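Local coordinates for protein Nadp(h)-dependent ketose reductase (Bemisia argentifolii, PDB 1E3J) that probably interconverts fructose and sorbitol as a zinc-dependent, NADP(H)-using ketose reductase of the alcohol dehydrogenase family, at residues A177-L186 / R204-A213. Sequence-based numbering, arbitrary orientation.
Sequences AGPIGLVSVL and RLEVAKNCGA. With PO4 (phosphate ion), chain D.
With CG set beside the backbone N (chi1 -62°), Leu182 reaches helix 204-210 with its fork. Its CD2 lies 3.6 Å from Ala208 CA, while CD1 meets Val207 CG1, the two side chains crossing at about a right angle. Val185 takes the other course: CG1, anti to its backbone N (chi1 165°), touches both Cys211 CB and Ala213 N. Leu186 covers Cys211, its CD2 3.8 Å from that CB. Ala208 and Cys211 thus offer low surfaces on which the branched tips lie. The helix axes approach to 9.5 Å and diverge by 20°. These are the first two helices of the Rossmann fold, packed on the same face of the parallel sheet by right-handed beta-alpha-beta crossovers. In the GxGxxG-type turn, Gly178 is the N-cap, where a CB would run into Pro179 CD, and one on Gly181 would be crowded by Ala177 CA. Between this turn and the end of strand 194-199 sits a phosphate ion, probably marking the place of the 2'-phosphate of NADP(H). Ala177 N donates to its O3 in a nearly straight bond, Arg204 NH2 reaches O1 at 3.0 Å, and the amides of Arg200 and Ser201 bind it too. The arginine's aliphatic part runs past the Ala177 carbonyl, CB 3.4 Å from Ala177 O, and its positive charge suits an anion site. Gly212 closes the second helix in a Schellman motif, at backbone angles that call for glycine.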
loop_
_atom_site.group_PDB
_atom_site.type_symbol
_atom_site.label_atom_id
_atom_site.label_comp_id
_atom_site.label_asym_id
_atom_site.label_seq_id
_atom_site.Cartn_x
_atom_site.Cartn_y
_atom_site.Cartn_z
ATOM N N ALA A 177 27.825 11.688 5.362
ATOM C CA ALA A 177 28.520 10.434 5.546
ATOM C C ALA A 177 28.927 10.219 6.994
ATOM O O ALA A 177 29.920 9.555 7.271
ATOM C CB ALA A 177 29.744 10.348 4.637
ATOM N N GLY A 178 28.191 10.832 7.915
ATOM C CA GLY A 178 28.423 10.562 9.320
ATOM C C GLY A 178 27.797 9.160 9.554
ATOM O O GLY A 178 27.358 8.492 8.584
ATOM N N PRO A 179 27.709 8.686 10.807
ATOM C CA PRO A 179 27.129 7.350 11.037
ATOM C C PRO A 179 25.741 7.055 10.456
ATOM O O PRO A 179 25.523 5.974 9.904
ATOM C CB PRO A 179 27.188 7.196 12.562
ATOM C CG PRO A 179 27.129 8.649 13.061
ATOM C CD PRO A 179 28.033 9.361 12.080
ATOM N N ILE A 180 24.811 7.995 10.542
ATOM C CA ILE A 180 23.471 7.752 10.012
ATOM C C ILE A 180 23.508 7.630 8.474
ATOM O O ILE A 180 22.843 6.772 7.895
ATOM C CB ILE A 180 22.478 8.863 10.477
ATOM C CG1 ILE A 180 22.397 8.840 12.011
ATOM C CG2 ILE A 180 21.060 8.608 9.935
ATOM C CD1 ILE A 180 22.106 7.438 12.587
ATOM N N GLY A 181 24.319 8.468 7.832
ATOM C CA GLY A 181 24.454 8.392 6.400
ATOM C C GLY A 181 25.055 7.055 6.010
ATOM O O GLY A 181 24.600 6.418 5.045
ATOM N N LEU A 182 26.051 6.599 6.767
ATOM C CA LEU A 182 26.689 5.317 6.453
ATOM C C LEU A 182 25.726 4.142 6.639
ATOM O O LEU A 182 25.703 3.264 5.785
ATOM C CB LEU A 182 27.976 5.097 7.281
ATOM C CG LEU A 182 29.042 6.188 6.968
ATOM C CD1 LEU A 182 30.272 6.030 7.877
ATOM C CD2 LEU A 182 29.435 6.128 5.474
ATOM N N VAL A 183 24.930 4.101 7.707
ATOM C CA VAL A 183 24.008 2.947 7.808
ATOM C C VAL A 183 22.957 3.017 6.675
ATOM O O VAL A 183 22.555 1.979 6.149
ATOM C CB VAL A 183 23.321 2.800 9.205
ATOM C CG1 VAL A 183 24.363 2.488 10.231
ATOM C CG2 VAL A 183 22.586 4.037 9.612
ATOM N N SER A 184 22.568 4.225 6.262
ATOM C CA SER A 184 21.632 4.353 5.138
ATOM C C SER A 184 22.266 3.778 3.875
ATOM O O SER A 184 21.564 3.195 3.048
ATOM C CB SER A 184 21.274 5.808 4.873
ATOM O OG SER A 184 20.518 6.319 5.946
ATOM N N VAL A 185 23.583 3.931 3.712
ATOM C CA VAL A 185 24.232 3.385 2.519
ATOM C C VAL A 185 24.163 1.881 2.588
ATOM O O VAL A 185 23.777 1.202 1.610
ATOM C CB VAL A 185 25.719 3.834 2.393
ATOM C CG1 VAL A 185 26.459 2.952 1.363
ATOM C CG2 VAL A 185 25.788 5.304 1.948
ATOM N N LEU A 186 24.543 1.354 3.742
ATOM C CA LEU A 186 24.517 -0.088 3.980
ATOM C C LEU A 186 23.093 -0.681 3.776
ATOM O O LEU A 186 22.926 -1.662 3.036
ATOM C CB LEU A 186 25.014 -0.383 5.408
ATOM C CG LEU A 186 26.525 -0.089 5.653
ATOM C CD1 LEU A 186 26.843 -0.150 7.127
ATOM C CD2 LEU A 186 27.356 -1.139 4.910
ATOM N N ARG A 204 35.390 10.241 5.173
ATOM C CA ARG A 204 34.273 9.315 5.355
ATOM C C ARG A 204 33.618 8.885 4.061
ATOM O O ARG A 204 32.937 7.864 4.035
ATOM C CB ARG A 204 33.220 9.808 6.331
ATOM C CG ARG A 204 33.092 11.264 6.482
ATOM C CD ARG A 204 32.997 11.537 7.967
ATOM N NE ARG A 204 32.530 12.883 8.206
ATOM C CZ ARG A 204 32.540 13.468 9.394
ATOM N NH1 ARG A 204 32.999 12.810 10.456
ATOM N NH2 ARG A 204 32.090 14.715 9.512
ATOM N N LEU A 205 33.837 9.626 2.981
ATOM C CA LEU A 205 33.257 9.200 1.727
ATOM C C LEU A 205 33.993 7.925 1.364
ATOM O O LEU A 205 33.475 7.054 0.663
ATOM C CB LEU A 205 33.408 10.269 0.646
ATOM C CG LEU A 205 32.278 11.319 0.731
ATOM C CD1 LEU A 205 32.561 12.485 -0.202
ATOM C CD2 LEU A 205 30.913 10.666 0.380
ATOM N N GLU A 206 35.202 7.796 1.890
ATOM C CA GLU A 206 35.982 6.604 1.632
ATOM C C GLU A 206 35.286 5.433 2.336
ATOM O O GLU A 206 35.189 4.341 1.781
ATOM C CB GLU A 206 37.403 6.784 2.162
ATOM C CG GLU A 206 38.282 5.572 1.979
ATOM C CD GLU A 206 39.449 5.842 1.040
ATOM O OE1 GLU A 206 40.218 6.818 1.304
ATOM O OE2 GLU A 206 39.594 5.080 0.047
ATOM N N VAL A 207 34.822 5.645 3.564
ATOM C CA VAL A 207 34.097 4.569 4.245
ATOM C C VAL A 207 32.781 4.304 3.470
ATOM O O VAL A 207 32.415 3.157 3.229
ATOM C CB VAL A 207 33.751 4.933 5.691
ATOM C CG1 VAL A 207 33.198 3.709 6.386
ATOM C CG2 VAL A 207 35.015 5.424 6.427
ATOM N N ALA A 208 32.106 5.368 3.049
ATOM C CA ALA A 208 30.862 5.231 2.304
ATOM C C ALA A 208 31.068 4.289 1.115
ATOM O O ALA A 208 30.227 3.408 0.825
ATOM C CB ALA A 208 30.420 6.562 1.837
ATOM N N LYS A 209 32.203 4.452 0.439
ATOM C CA LYS A 209 32.505 3.593 -0.695
ATOM C C LYS A 209 32.723 2.157 -0.226
ATOM O O LYS A 209 32.248 1.203 -0.843
ATOM C CB LYS A 209 33.741 4.085 -1.443
ATOM C CG LYS A 209 33.933 3.359 -2.751
ATOM N N ASN A 210 33.446 1.985 0.865
ATOM C CA ASN A 210 33.636 0.625 1.317
ATOM C C ASN A 210 32.281 0.061 1.763
ATOM O O ASN A 210 32.095 -1.156 1.777
ATOM C CB ASN A 210 34.619 0.537 2.483
ATOM C CG ASN A 210 35.119 -0.871 2.664
ATOM O OD1 ASN A 210 35.722 -1.425 1.736
ATOM N ND2 ASN A 210 34.854 -1.483 3.834
ATOM N N CYS A 211 31.359 0.949 2.153
ATOM C CA CYS A 211 30.024 0.520 2.561
ATOM C C CYS A 211 29.235 0.079 1.330
ATOM O O CYS A 211 28.165 -0.523 1.441
ATOM C CB CYS A 211 29.288 1.647 3.267
ATOM S SG CYS A 211 29.790 1.851 4.989
ATOM N N GLY A 212 29.748 0.407 0.151
ATOM C CA GLY A 212 29.082 -0.019 -1.064
ATOM C C GLY A 212 28.510 1.095 -1.913
ATOM O O GLY A 212 27.910 0.826 -2.946
ATOM N N ALA A 213 28.658 2.341 -1.479
ATOM C CA ALA A 213 28.153 3.435 -2.300
ATOM C C ALA A 213 28.732 3.283 -3.741
ATOM O O ALA A 213 29.922 3.019 -3.914
ATOM C CB ALA A 213 28.567 4.760 -1.687
HETATM P P PO4 D . 29.884 15.109 6.357
HETATM O O1 PO4 D . 30.028 15.845 7.636
HETATM O O2 PO4 D . 31.212 14.978 5.705
HETATM O O3 PO4 D . 29.340 13.757 6.622
HETATM O O4 PO4 D . 28.957 15.863 5.462
#